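Local coordinates for protein enolase (alpha proteobacterium BAL199, PDB 3UGV) that probably catalyses a magnesium-dependent lyase reaction, as a member of the mandelate racemase/muconate lactonizing enzyme group of the enolase superfamily, at residues F[72-77]-F[350-355]; F[34-39]-F[377-382]; F[176-181]-F[214-219]. All coordinates share one frame; numbering follows the deposited sequence.

Contact 1: residues F[72-77]-F[350-355]; sequences RAYLEP and SWADPI
The methyl group of A352 meets the far end of the Y74 side chain, with Y74 CE1 and OH each 4.0 Å from A352 CB. The methyl approaches the ring obliquely, and the E76 carboxylate comes to the same methyl, E76 OE1 lying 4.1 Å from A352 CB. No hydrogen bond crosses between the segments. Y74 is next to the last residue of strand 71-75, with CG set between its backbone N and carbonyl carbon (chi1 64°), which sets the far end of the ring beside the A352 methyl. The glutamate leaves the backbone differently, its CG beside the backbone N and the chain extended beyond, and E76 CG lies in the plane of the Y74 ring at its edge. The strand is the third of the antiparallel sheet in the N-terminal capping domain of the enolase superfamily, and the loop follows strand 346-348 of the C-terminal part. A small residue suits position 352, where a type I turn from S350 to D353 places the methyl against two larger side chains. Their polar ends are buried but satisfied: Y74 OH is hydrogen-bonded to E331 OE1, and E76 OE1 to W56 NE1. E76 N donates to Y329 OH.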
ATOM      1  N   ARG F  72     -15.349  32.758 -31.472  1.00 39.71           N
ATOM      2  CA  ARG F  72     -14.063  32.622 -32.130  1.00 36.97           C
ATOM      3  C   ARG F  72     -13.000  32.022 -31.217  1.00 34.58           C
ATOM      4  O   ARG F  72     -12.758  32.514 -30.127  1.00 35.21           O
ATOM      5  CB  ARG F  72     -13.592  33.984 -32.655  1.00 35.93           C
ATOM      6  CG  ARG F  72     -14.365  34.482 -33.870  1.00 30.90           C
ATOM      7  CD  ARG F  72     -13.748  35.742 -34.487  1.00 31.04           C
ATOM      8  NE  ARG F  72     -14.120  36.946 -33.755  1.00 36.92           N
ATOM      9  CZ  ARG F  72     -15.312  37.524 -33.841  1.00 41.92           C
ATOM     10  NH1 ARG F  72     -16.246  37.001 -34.627  1.00 42.93           N
ATOM     11  NH2 ARG F  72     -15.573  38.617 -33.137  1.00 43.40           N
ATOM     12  N   ALA F  73     -12.366  30.954 -31.680  1.00 31.34           N
ATOM     13  CA  ALA F  73     -11.192  30.412 -31.010  1.00 27.04           C
ATOM     14  C   ALA F  73     -10.313  29.720 -32.046  1.00 34.54           C
ATOM     15  O   ALA F  73     -10.656  29.649 -33.234  1.00 36.53           O
ATOM     16  CB  ALA F  73     -11.601  29.442 -29.926  1.00 25.26           C
ATOM     17  N   TYR F  74      -9.171  29.210 -31.615  1.00 30.92           N
ATOM     18  CA  TYR F  74      -8.284  28.545 -32.556  1.00 38.24           C
ATOM     19  C   TYR F  74      -7.631  27.317 -31.941  1.00 35.20           C
ATOM     20  O   TYR F  74      -7.553  27.181 -30.725  1.00 28.43           O
ATOM     21  CB  TYR F  74      -7.223  29.512 -33.103  1.00 34.26           C
ATOM     22  CG  TYR F  74      -6.262  30.048 -32.063  1.00 29.87           C
ATOM     23  CD1 TYR F  74      -5.118  29.336 -31.704  1.00 30.08           C
ATOM     24  CD2 TYR F  74      -6.492  31.264 -31.448  1.00 30.54           C
ATOM     25  CE1 TYR F  74      -4.235  29.831 -30.757  1.00 24.65           C
ATOM     26  CE2 TYR F  74      -5.620  31.765 -30.497  1.00 32.73           C
ATOM     27  CZ  TYR F  74      -4.496  31.050 -30.153  1.00 26.36           C
ATOM     28  OH  TYR F  74      -3.627  31.565 -29.207  1.00 34.91           O
ATOM     29  N   LEU F  75      -7.180  26.420 -32.804  1.00 35.55           N
ATOM     30  CA  LEU F  75      -6.464  25.234 -32.383  1.00 30.19           C
ATOM     31  C   LEU F  75      -5.035  25.348 -32.879  1.00 28.82           C
ATOM     32  O   LEU F  75      -4.784  25.944 -33.931  1.00 34.66           O
ATOM     33  CB  LEU F  75      -7.122  23.983 -32.973  1.00 29.60           C
ATOM     34  CG  LEU F  75      -8.384  23.466 -32.290  1.00 28.02           C
ATOM     35  CD1 LEU F  75      -9.103  22.521 -33.205  1.00 22.14           C
ATOM     36  CD2 LEU F  75      -8.013  22.756 -31.013  1.00 31.99           C
ATOM     37  N   GLU F  76      -4.104  24.784 -32.114  1.00 23.14           N
ATOM     38  CA  GLU F  76      -2.711  24.696 -32.526  1.00 30.80           C
ATOM     39  C   GLU F  76      -2.288  23.240 -32.487  1.00 34.93           C
ATOM     40  O   GLU F  76      -1.739  22.777 -31.486  1.00 38.22           O
ATOM     41  CB  GLU F  76      -1.824  25.512 -31.588  1.00 30.02           C
ATOM     42  CG  GLU F  76      -2.342  26.906 -31.339  1.00 35.43           C
ATOM     43  CD  GLU F  76      -1.402  27.731 -30.498  1.00 40.99           C
ATOM     44  OE1 GLU F  76      -0.405  28.244 -31.055  1.00 43.37           O
ATOM     45  OE2 GLU F  76      -1.660  27.859 -29.282  1.00 40.16           O
ATOM     46  N   PRO F  77      -2.534  22.516 -33.587  1.00 28.32           N
ATOM     47  CA  PRO F  77      -2.381  21.056 -33.648  1.00 32.14           C
ATOM     48  C   PRO F  77      -0.975  20.521 -33.976  1.00 31.57           C
ATOM     49  O   PRO F  77      -0.836  19.301 -34.095  1.00 32.60           O
ATOM     50  CB  PRO F  77      -3.362  20.661 -34.748  1.00 24.56           C
ATOM     51  CG  PRO F  77      -3.312  21.820 -35.693  1.00 24.08           C
ATOM     52  CD  PRO F  77      -3.085  23.065 -34.837  1.00 24.62           C
ATOM     53  N   SER F 350       4.341  33.957 -28.901  1.00 30.22           N
ATOM     54  CA  SER F 350       3.638  34.809 -29.866  1.00 28.34           C
ATOM     55  C   SER F 350       3.493  34.154 -31.248  1.00 29.17           C
ATOM     56  O   SER F 350       3.317  34.829 -32.262  1.00 40.70           O
ATOM     57  CB  SER F 350       4.306  36.187 -29.970  1.00 27.19           C
ATOM     58  OG  SER F 350       5.686  36.067 -30.245  1.00 26.83           O
ATOM     59  N   TRP F 351       3.557  32.831 -31.265  1.00 32.74           N
ATOM     60  CA  TRP F 351       3.464  32.064 -32.495  1.00 33.70           C
ATOM     61  C   TRP F 351       2.164  32.313 -33.245  1.00 38.62           C
ATOM     62  O   TRP F 351       2.146  32.277 -34.476  1.00 43.03           O
ATOM     63  CB  TRP F 351       3.636  30.578 -32.188  1.00 35.52           C
ATOM     64  CG  TRP F 351       4.949  30.279 -31.507  1.00 34.77           C
ATOM     65  CD1 TRP F 351       6.004  31.137 -31.341  1.00 34.07           C
ATOM     66  CD2 TRP F 351       5.331  29.052 -30.885  1.00 36.13           C
ATOM     67  NE1 TRP F 351       7.021  30.512 -30.666  1.00 36.33           N
ATOM     68  CE2 TRP F 351       6.634  29.231 -30.374  1.00 35.99           C
ATOM     69  CE3 TRP F 351       4.704  27.814 -30.719  1.00 36.63           C
ATOM     70  CZ2 TRP F 351       7.318  28.221 -29.708  1.00 39.72           C
ATOM     71  CZ3 TRP F 351       5.387  26.811 -30.053  1.00 35.63           C
ATOM     72  CH2 TRP F 351       6.678  27.019 -29.556  1.00 37.55           C
ATOM     73  N   ALA F 352       1.088  32.589 -32.507  1.00 38.21           N
ATOM     74  CA  ALA F 352      -0.224  32.833 -33.120  1.00 38.32           C
ATOM     75  C   ALA F 352      -0.620  34.316 -33.253  1.00 37.51           C
ATOM     76  O   ALA F 352      -1.677  34.625 -33.800  1.00 40.55           O
ATOM     77  CB  ALA F 352      -1.322  32.044 -32.401  1.00 28.51           C
ATOM     78  N   ASP F 353       0.228  35.226 -32.780  1.00 33.16           N
ATOM     79  CA  ASP F 353      -0.046  36.671 -32.869  1.00 35.92           C
ATOM     80  C   ASP F 353      -0.391  37.195 -34.272  1.00 34.50           C
ATOM     81  O   ASP F 353      -1.202  38.116 -34.414  1.00 38.97           O
ATOM     82  CB  ASP F 353       1.138  37.481 -32.315  1.00 42.85           C
ATOM     83  CG  ASP F 353       1.089  37.634 -30.805  1.00 55.90           C
ATOM     84  OD1 ASP F 353       0.275  36.936 -30.159  1.00 61.09           O
ATOM     85  OD2 ASP F 353       1.868  38.452 -30.265  1.00 60.68           O
ATOM     86  N   PRO F 354       0.247  36.641 -35.314  1.00 38.15           N
ATOM     87  CA  PRO F 354      -0.010  37.200 -36.646  1.00 36.06           C
ATOM     88  C   PRO F 354      -1.477  37.150 -37.080  1.00 39.18           C
ATOM     89  O   PRO F 354      -1.899  38.040 -37.811  1.00 43.04           O
ATOM     90  CB  PRO F 354       0.862  36.340 -37.558  1.00 42.65           C
ATOM     91  CG  PRO F 354       2.010  35.937 -36.683  1.00 43.38           C
ATOM     92  CD  PRO F 354       1.409  35.732 -35.312  1.00 41.16           C
ATOM     93  N   ILE F 355      -2.241  36.160 -36.631  1.00 38.94           N
ATOM     94  CA  ILE F 355      -3.645  36.055 -37.041  1.00 39.80           C
ATOM     95  C   ILE F 355      -4.607  36.804 -36.114  1.00 38.48           C
ATOM     96  O   ILE F 355      -5.815  36.763 -36.306  1.00 35.92           O
ATOM     97  CB  ILE F 355      -4.097  34.589 -37.211  1.00 35.31           C
ATOM     98  CG1 ILE F 355      -3.764  33.771 -35.971  1.00 37.14           C
ATOM     99  CG2 ILE F 355      -3.437  33.969 -38.428  1.00 41.91           C
ATOM    100  CD1 ILE F 355      -4.768  33.913 -34.872  1.00 47.48           C
TER

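Contact 2: residues F[34-39]-F[377-382]; sequences TARPVL and LDWDED
R36 reaches from strand 30-47 to E381, at the start of helix 381-387. The ionic part is an end-on, two-pronged salt bridge: R36 NH1 donates to E381 OE1 at 3.1 Å, nearly straight at 172°, while R36 NH2 donates to E381 OE2 at 3.1 Å, more bent. Both oxygens use their syn lone pairs, and the guanidinium and carboxylate planes are only 22° apart, so the two bonds fix the rotation of each group. A bend at chi2 brings the carboxylate up to R36. The contact joins an outermost strand of the three-stranded capping-domain sheet to the C-terminal tail, which returns there after the barrel and also bonds to the strand's backbone (P37 with V389, L39 with N387). Packing comes from W379: R36 NH2 lies 3.4 Å from W379 CD1, with the guanidinium inclined 70° to the indole rather than stacked on it. An indole suits this buried place, filling it with carbon while W379 NE1 bonds to D62 OD2; the same oxygen forms a long, weak ion pair with R36 NH2. The capping bonds come from D380, the N-cap residue: its OD1 accepts weakly from D382 N at 3.3 Å and also bonds to V383 N.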
ATOM      1  N   THR F  34     -17.350  27.100 -38.715  1.00 46.45           N
ATOM      2  CA  THR F  34     -16.419  27.083 -39.836  1.00 51.72           C
ATOM      3  C   THR F  34     -14.977  26.964 -39.350  1.00 51.02           C
ATOM      4  O   THR F  34     -14.556  27.678 -38.441  1.00 55.01           O
ATOM      5  CB  THR F  34     -16.562  28.325 -40.717  1.00 52.91           C
ATOM      6  OG1 THR F  34     -17.881  28.362 -41.271  1.00 59.90           O
ATOM      7  CG2 THR F  34     -15.561  28.277 -41.842  1.00 53.13           C
ATOM      8  N   ALA F  35     -14.236  26.046 -39.961  1.00 47.47           N
ATOM      9  CA  ALA F  35     -12.840  25.819 -39.614  1.00 45.04           C
ATOM     10  C   ALA F  35     -11.942  26.071 -40.817  1.00 48.58           C
ATOM     11  O   ALA F  35     -12.134  25.481 -41.885  1.00 47.79           O
ATOM     12  CB  ALA F  35     -12.644  24.405 -39.091  1.00 40.51           C
ATOM     13  N   ARG F  36     -10.963  26.952 -40.627  1.00 43.90           N
ATOM     14  CA  ARG F  36     -10.051  27.351 -41.688  1.00 42.14           C
ATOM     15  C   ARG F  36      -8.610  27.078 -41.288  1.00 45.39           C
ATOM     16  O   ARG F  36      -8.110  27.654 -40.330  1.00 51.26           O
ATOM     17  CB  ARG F  36     -10.218  28.842 -41.992  1.00 39.34           C
ATOM     18  CG  ARG F  36     -11.575  29.198 -42.575  1.00 48.64           C
ATOM     19  CD  ARG F  36     -11.668  30.677 -42.880  1.00 49.97           C
ATOM     20  NE  ARG F  36     -11.840  31.480 -41.674  1.00 49.37           N
ATOM     21  CZ  ARG F  36     -11.543  32.773 -41.595  1.00 52.94           C
ATOM     22  NH1 ARG F  36     -11.046  33.405 -42.652  1.00 55.95           N
ATOM     23  NH2 ARG F  36     -11.734  33.436 -40.461  1.00 53.90           N
ATOM     24  N   PRO F  37      -7.931  26.200 -42.030  1.00 41.36           N
ATOM     25  CA  PRO F  37      -6.539  25.891 -41.702  1.00 39.70           C
ATOM     26  C   PRO F  37      -5.589  26.960 -42.235  1.00 41.85           C
ATOM     27  O   PRO F  37      -5.742  27.407 -43.368  1.00 47.72           O
ATOM     28  CB  PRO F  37      -6.307  24.566 -42.433  1.00 37.14           C
ATOM     29  CG  PRO F  37      -7.197  24.655 -43.628  1.00 44.13           C
ATOM     30  CD  PRO F  37      -8.416  25.425 -43.185  1.00 42.18           C
ATOM     31  N   VAL F  38      -4.633  27.386 -41.420  1.00 36.34           N
ATOM     32  CA  VAL F  38      -3.579  28.249 -41.923  1.00 38.15           C
ATOM     33  C   VAL F  38      -2.224  27.737 -41.464  1.00 39.31           C
ATOM     34  O   VAL F  38      -2.145  26.837 -40.633  1.00 40.36           O
ATOM     35  CB  VAL F  38      -3.773  29.728 -41.525  1.00 39.98           C
ATOM     36  CG1 VAL F  38      -5.239  30.103 -41.614  1.00 45.56           C
ATOM     37  CG2 VAL F  38      -3.250  29.983 -40.148  1.00 35.97           C
ATOM     38  N   LEU F  39      -1.162  28.298 -42.031  1.00 36.90           N
ATOM     39  CA  LEU F  39       0.187  27.853 -41.742  1.00 39.75           C
ATOM     40  C   LEU F  39       1.076  29.074 -41.712  1.00 42.84           C
ATOM     41  O   LEU F  39       1.236  29.753 -42.725  1.00 43.33           O
ATOM     42  CB  LEU F  39       0.676  26.863 -42.808  1.00 39.29           C
ATOM     43  CG  LEU F  39       1.921  26.039 -42.447  1.00 47.33           C
ATOM     44  CD1 LEU F  39       1.573  24.951 -41.437  1.00 43.07           C
ATOM     45  CD2 LEU F  39       2.580  25.419 -43.675  1.00 44.21           C
ATOM     46  N   LEU F 377     -11.101  37.900 -29.343  1.00 45.23           N
ATOM     47  CA  LEU F 377     -10.302  37.619 -30.533  1.00 44.80           C
ATOM     48  C   LEU F 377     -10.960  38.201 -31.775  1.00 43.86           C
ATOM     49  O   LEU F 377     -12.162  38.035 -31.987  1.00 41.50           O
ATOM     50  CB  LEU F 377     -10.106  36.108 -30.736  1.00 36.44           C
ATOM     51  CG  LEU F 377      -9.330  35.276 -29.716  1.00 39.49           C
ATOM     52  CD1 LEU F 377      -9.160  33.886 -30.265  1.00 42.92           C
ATOM     53  CD2 LEU F 377      -7.977  35.884 -29.407  1.00 38.68           C
ATOM     54  N   ASP F 378     -10.166  38.873 -32.600  1.00 45.52           N
ATOM     55  CA  ASP F 378     -10.630  39.308 -33.914  1.00 45.15           C
ATOM     56  C   ASP F 378      -9.551  38.999 -34.948  1.00 42.59           C
ATOM     57  O   ASP F 378      -8.390  39.410 -34.804  1.00 45.03           O
ATOM     58  CB  ASP F 378     -10.988  40.795 -33.897  1.00 50.88           C
ATOM     59  CG  ASP F 378     -11.997  41.137 -32.812  1.00 58.02           C
ATOM     60  OD1 ASP F 378     -11.596  41.724 -31.785  1.00 68.85           O
ATOM     61  OD2 ASP F 378     -13.187  40.802 -32.975  1.00 56.16           O
ATOM     62  N   TRP F 379      -9.921  38.244 -35.976  1.00 38.49           N
ATOM     63  CA  TRP F 379      -8.927  37.757 -36.917  1.00 39.50           C
ATOM     64  C   TRP F 379      -8.358  38.895 -37.761  1.00 43.86           C
ATOM     65  O   TRP F 379      -9.070  39.831 -38.124  1.00 49.01           O
ATOM     66  CB  TRP F 379      -9.513  36.690 -37.841  1.00 37.66           C
ATOM     67  CG  TRP F 379     -10.199  35.528 -37.179  1.00 38.53           C
ATOM     68  CD1 TRP F 379     -11.418  35.017 -37.508  1.00 40.58           C
ATOM     69  CD2 TRP F 379      -9.700  34.712 -36.107  1.00 40.74           C
ATOM     70  NE1 TRP F 379     -11.719  33.947 -36.705  1.00 41.27           N
ATOM     71  CE2 TRP F 379     -10.683  33.734 -35.837  1.00 42.32           C
ATOM     72  CE3 TRP F 379      -8.530  34.720 -35.347  1.00 38.58           C
ATOM     73  CZ2 TRP F 379     -10.531  32.769 -34.835  1.00 36.18           C
ATOM     74  CZ3 TRP F 379      -8.378  33.755 -34.349  1.00 44.13           C
ATOM     75  CH2 TRP F 379      -9.378  32.799 -34.104  1.00 35.29           C
ATOM     76  N   ASP F 380      -7.068  38.812 -38.065  1.00 42.60           N
ATOM     77  CA  ASP F 380      -6.458  39.688 -39.054  1.00 49.66           C
ATOM     78  C   ASP F 380      -6.602  39.035 -40.428  1.00 47.58           C
ATOM     79  O   ASP F 380      -5.721  38.292 -40.872  1.00 41.64           O
ATOM     80  CB  ASP F 380      -4.988  39.934 -38.723  1.00 53.59           C
ATOM     81  CG  ASP F 380      -4.342  40.944 -39.648  1.00 57.77           C
ATOM     82  OD1 ASP F 380      -4.617  40.894 -40.866  1.00 51.97           O
ATOM     83  OD2 ASP F 380      -3.563  41.788 -39.153  1.00 63.92           O
ATOM     84  N   GLU F 381      -7.726  39.316 -41.086  1.00 51.97           N
ATOM     85  CA  GLU F 381      -8.112  38.620 -42.313  1.00 48.73           C
ATOM     86  C   GLU F 381      -7.131  38.755 -43.488  1.00 44.68           C
ATOM     87  O   GLU F 381      -7.115  37.902 -44.372  1.00 46.59           O
ATOM     88  CB  GLU F 381      -9.533  39.010 -42.729  1.00 45.32           C
ATOM     89  CG  GLU F 381     -10.612  38.510 -41.766  1.00 43.80           C
ATOM     90  CD  GLU F 381     -10.797  36.996 -41.816  1.00 55.82           C
ATOM     91  OE1 GLU F 381     -10.186  36.339 -42.693  1.00 57.34           O
ATOM     92  OE2 GLU F 381     -11.556  36.465 -40.973  1.00 57.93           O
ATOM     93  N   ASP F 382      -6.311  39.804 -43.492  1.00 43.84           N
ATOM     94  CA  ASP F 382      -5.233  39.922 -44.481  1.00 55.56           C
ATOM     95  C   ASP F 382      -4.176  38.837 -44.267  1.00 56.62           C
ATOM     96  O   ASP F 382      -3.890  38.029 -45.161  1.00 57.26           O
ATOM     97  CB  ASP F 382      -4.576  41.304 -44.419  1.00 61.65           C
ATOM     98  CG  ASP F 382      -5.475  42.400 -44.959  1.00 75.24           C
ATOM     99  OD1 ASP F 382      -6.374  42.087 -45.775  1.00 75.18           O
ATOM    100  OD2 ASP F 382      -5.275  43.575 -44.571  1.00 79.36           O
TER

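Contact 3: residues F[176-181]-F[214-219]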
ATOM      1  N   ALA F 176      22.201  34.941 -25.915  1.00 37.02           N
ATOM      2  CA  ALA F 176      21.867  36.219 -26.546  1.00 34.53           C
ATOM      3  C   ALA F 176      20.363  36.320 -26.760  1.00 29.81           C
ATOM      4  O   ALA F 176      19.765  37.363 -26.538  1.00 31.81           O
ATOM      5  CB  ALA F 176      22.597  36.380 -27.860  1.00 26.93           C
ATOM      6  N   GLU F 177      19.756  35.212 -27.165  1.00 25.91           N
ATOM      7  CA  GLU F 177      18.328  35.171 -27.390  1.00 29.71           C
ATOM      8  C   GLU F 177      17.556  35.310 -26.079  1.00 29.30           C
ATOM      9  O   GLU F 177      16.470  35.888 -26.049  1.00 32.30           O
ATOM     10  CB  GLU F 177      17.957  33.877 -28.093  1.00 27.57           C
ATOM     11  CG  GLU F 177      16.476  33.741 -28.345  1.00 39.53           C
ATOM     12  CD  GLU F 177      16.161  32.680 -29.384  1.00 55.28           C
ATOM     13  OE1 GLU F 177      16.302  32.980 -30.594  1.00 66.74           O
ATOM     14  OE2 GLU F 177      15.779  31.550 -28.994  1.00 54.15           O
ATOM     15  N   ALA F 178      18.117  34.782 -24.995  1.00 21.36           N
ATOM     16  CA  ALA F 178      17.494  34.926 -23.683  1.00 23.01           C
ATOM     17  C   ALA F 178      17.317  36.410 -23.297  1.00 23.07           C
ATOM     18  O   ALA F 178      16.264  36.800 -22.768  1.00 24.60           O
ATOM     19  CB  ALA F 178      18.293  34.182 -22.630  1.00 21.56           C
ATOM     20  N   VAL F 179      18.332  37.232 -23.572  1.00 25.77           N
ATOM     21  CA  VAL F 179      18.235  38.674 -23.307  1.00 30.52           C
ATOM     22  C   VAL F 179      17.034  39.277 -24.056  1.00 26.72           C
ATOM     23  O   VAL F 179      16.259  40.038 -23.476  1.00 27.04           O
ATOM     24  CB  VAL F 179      19.557  39.448 -23.649  1.00 27.56           C
ATOM     25  CG1 VAL F 179      19.408  40.964 -23.382  1.00 16.40           C
ATOM     26  CG2 VAL F 179      20.749  38.887 -22.876  1.00 28.49           C
ATOM     27  N   GLU F 180      16.888  38.927 -25.336  1.00 32.61           N
ATOM     28  CA  GLU F 180      15.740  39.348 -26.153  1.00 33.97           C
ATOM     29  C   GLU F 180      14.419  38.875 -25.541  1.00 30.47           C
ATOM     30  O   GLU F 180      13.538  39.686 -25.263  1.00 30.14           O
ATOM     31  CB  GLU F 180      15.819  38.782 -27.575  1.00 42.31           C
ATOM     32  CG  GLU F 180      16.780  39.440 -28.563  1.00 55.52           C
ATOM     33  CD  GLU F 180      16.755  38.720 -29.932  1.00 73.67           C
ATOM     34  OE1 GLU F 180      15.840  38.987 -30.747  1.00 75.15           O
ATOM     35  OE2 GLU F 180      17.639  37.869 -30.185  1.00 76.44           O
ATOM     36  N   LEU F 181      14.273  37.563 -25.348  1.00 27.67           N
ATOM     37  CA  LEU F 181      13.022  37.017 -24.816  1.00 27.96           C
ATOM     38  C   LEU F 181      12.628  37.652 -23.485  1.00 25.90           C
ATOM     39  O   LEU F 181      11.464  37.973 -23.277  1.00 26.23           O
ATOM     40  CB  LEU F 181      13.105  35.509 -24.641  1.00 34.79           C
ATOM     41  CG  LEU F 181      13.535  34.663 -25.829  1.00 34.52           C
ATOM     42  CD1 LEU F 181      13.318  33.202 -25.480  1.00 26.87           C
ATOM     43  CD2 LEU F 181      12.754  35.060 -27.060  1.00 26.04           C
ATOM     44  N   ASP F 214      24.171  33.769 -16.800  1.00 26.73           N
ATOM     45  CA  ASP F 214      25.209  34.796 -16.821  1.00 29.49           C
ATOM     46  C   ASP F 214      24.674  36.025 -17.555  1.00 30.69           C
ATOM     47  O   ASP F 214      25.044  37.165 -17.251  1.00 28.62           O
ATOM     48  CB  ASP F 214      26.504  34.292 -17.486  1.00 28.72           C
ATOM     49  CG  ASP F 214      27.269  33.261 -16.622  1.00 47.32           C
ATOM     50  OD1 ASP F 214      27.000  33.166 -15.394  1.00 46.15           O
ATOM     51  OD2 ASP F 214      28.147  32.548 -17.182  1.00 48.27           O
ATOM     52  N   ALA F 215      23.783  35.783 -18.512  1.00 25.12           N
ATOM     53  CA  ALA F 215      23.217  36.853 -19.329  1.00 19.58           C
ATOM     54  C   ALA F 215      22.002  37.571 -18.730  1.00 28.66           C
ATOM     55  O   ALA F 215      21.831  38.771 -18.955  1.00 37.01           O
ATOM     56  CB  ALA F 215      22.859  36.308 -20.706  1.00 37.52           C
ATOM     57  N   VAL F 216      21.147  36.859 -17.992  1.00 25.27           N
ATOM     58  CA  VAL F 216      19.900  37.474 -17.504  1.00 23.45           C
ATOM     59  C   VAL F 216      19.684  37.407 -15.996  1.00 23.34           C
ATOM     60  O   VAL F 216      18.688  37.931 -15.490  1.00 29.17           O
ATOM     61  CB  VAL F 216      18.656  36.870 -18.158  1.00 18.56           C
ATOM     62  CG1 VAL F 216      18.737  36.975 -19.652  1.00 27.55           C
ATOM     63  CG2 VAL F 216      18.485  35.402 -17.722  1.00 26.53           C
ATOM     64  N   GLY F 217      20.590  36.746 -15.286  1.00 22.31           N
ATOM     65  CA  GLY F 217      20.527  36.683 -13.831  1.00 22.42           C
ATOM     66  C   GLY F 217      19.616  35.611 -13.253  1.00 24.62           C
ATOM     67  O   GLY F 217      18.596  35.257 -13.848  1.00 29.09           O
ATOM     68  N   ARG F 218      19.975  35.104 -12.077  1.00 25.38           N
ATOM     69  CA  ARG F 218      19.187  34.056 -11.428  1.00 25.22           C
ATOM     70  C   ARG F 218      17.894  34.591 -10.813  1.00 25.56           C
ATOM     71  O   ARG F 218      17.085  33.838 -10.288  1.00 31.05           O
ATOM     72  CB  ARG F 218      20.024  33.273 -10.410  1.00 21.85           C
ATOM     73  CG  ARG F 218      20.918  32.219 -11.066  1.00 22.63           C
ATOM     74  CD  ARG F 218      21.915  31.642 -10.088  1.00 22.54           C
ATOM     75  NE  ARG F 218      22.632  30.486 -10.631  1.00 29.73           N
ATOM     76  CZ  ARG F 218      23.557  30.549 -11.592  1.00 38.12           C
ATOM     77  NH1 ARG F 218      23.874  31.716 -12.155  1.00 35.38           N
ATOM     78  NH2 ARG F 218      24.166  29.439 -12.001  1.00 23.01           N
ATOM     79  N   ASP F 219      17.704  35.900 -10.884  1.00 23.37           N
ATOM     80  CA  ASP F 219      16.401  36.465 -10.602  1.00 24.37           C
ATOM     81  C   ASP F 219      15.366  36.059 -11.668  1.00 28.64           C
ATOM     82  O   ASP F 219      14.172  36.322 -11.524  1.00 34.55           O
ATOM     83  CB  ASP F 219      16.490  37.971 -10.565  1.00 21.82           C
ATOM     84  CG  ASP F 219      15.252  38.592  -9.984  1.00 31.41           C
ATOM     85  OD1 ASP F 219      15.067  38.446  -8.754  1.00 37.13           O
ATOM     86  OD2 ASP F 219      14.468  39.207 -10.747  1.00 35.65           O
TER
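V216 pushes one methyl against the backbone of helix 171-183: V216 CG1 lies 3.9 Å from V179 N and 4.0 Å from A178 C. The same methyl is 4.1 Å from A178 CB, so a single valine branch rests where two successive residues meet. Nearby, V179 CG2 touches A215 CB at 4.0 Å. The side-chain contacts are apolar, and no hydrogen bond crosses between the segments; alanine suits positions 178 and 215 because its short side chain lets the helix surfaces come close, the nearest CA atoms, of V179 and V216, being 6.2 Å apart. Torsions choose the methyls: V216 CG1 is anti to its own carbonyl carbon (chi1 -56°), as is V179 CG2. Further out, A178 also packs on V212, one turn earlier in helix 202-216, and on L193 of strand 192-196. The helix ends at V216, and G217 is the first residue to leave it, with a positive phi (84°) easily adopted by glycine. V216 O bonds to T220 OG1, just before strand 221-225. Two neighbouring helices, with strand 192-196 running between them in the chain and strand 221-225 following, are typical of the modified TIM barrel of the enolase superfamily, in its outer helical layer.

Overall arrangement
Contacts 1 and 2 are neighbours, their centres 8 Å apart, and both involve the antiparallel sheet of the capping domain. They touch directly: R72 NE lies 2.9 Å from L377 O and I355 O 3.0 Å from D380 N, both probable hydrogen bonds, and A73 O packs on W379 CH2. Contact 3 belongs to the barrel's outer helices, its centre about 27 Å from that of contact 1 and 34 Å from that of contact 2. Along the chain the three are nested, 3 within 1 within 2. The E76 side chain of contact 1 is about 12 Å from a bound magnesium ion. D225, E251 and E277 form a magnesium site in this protein.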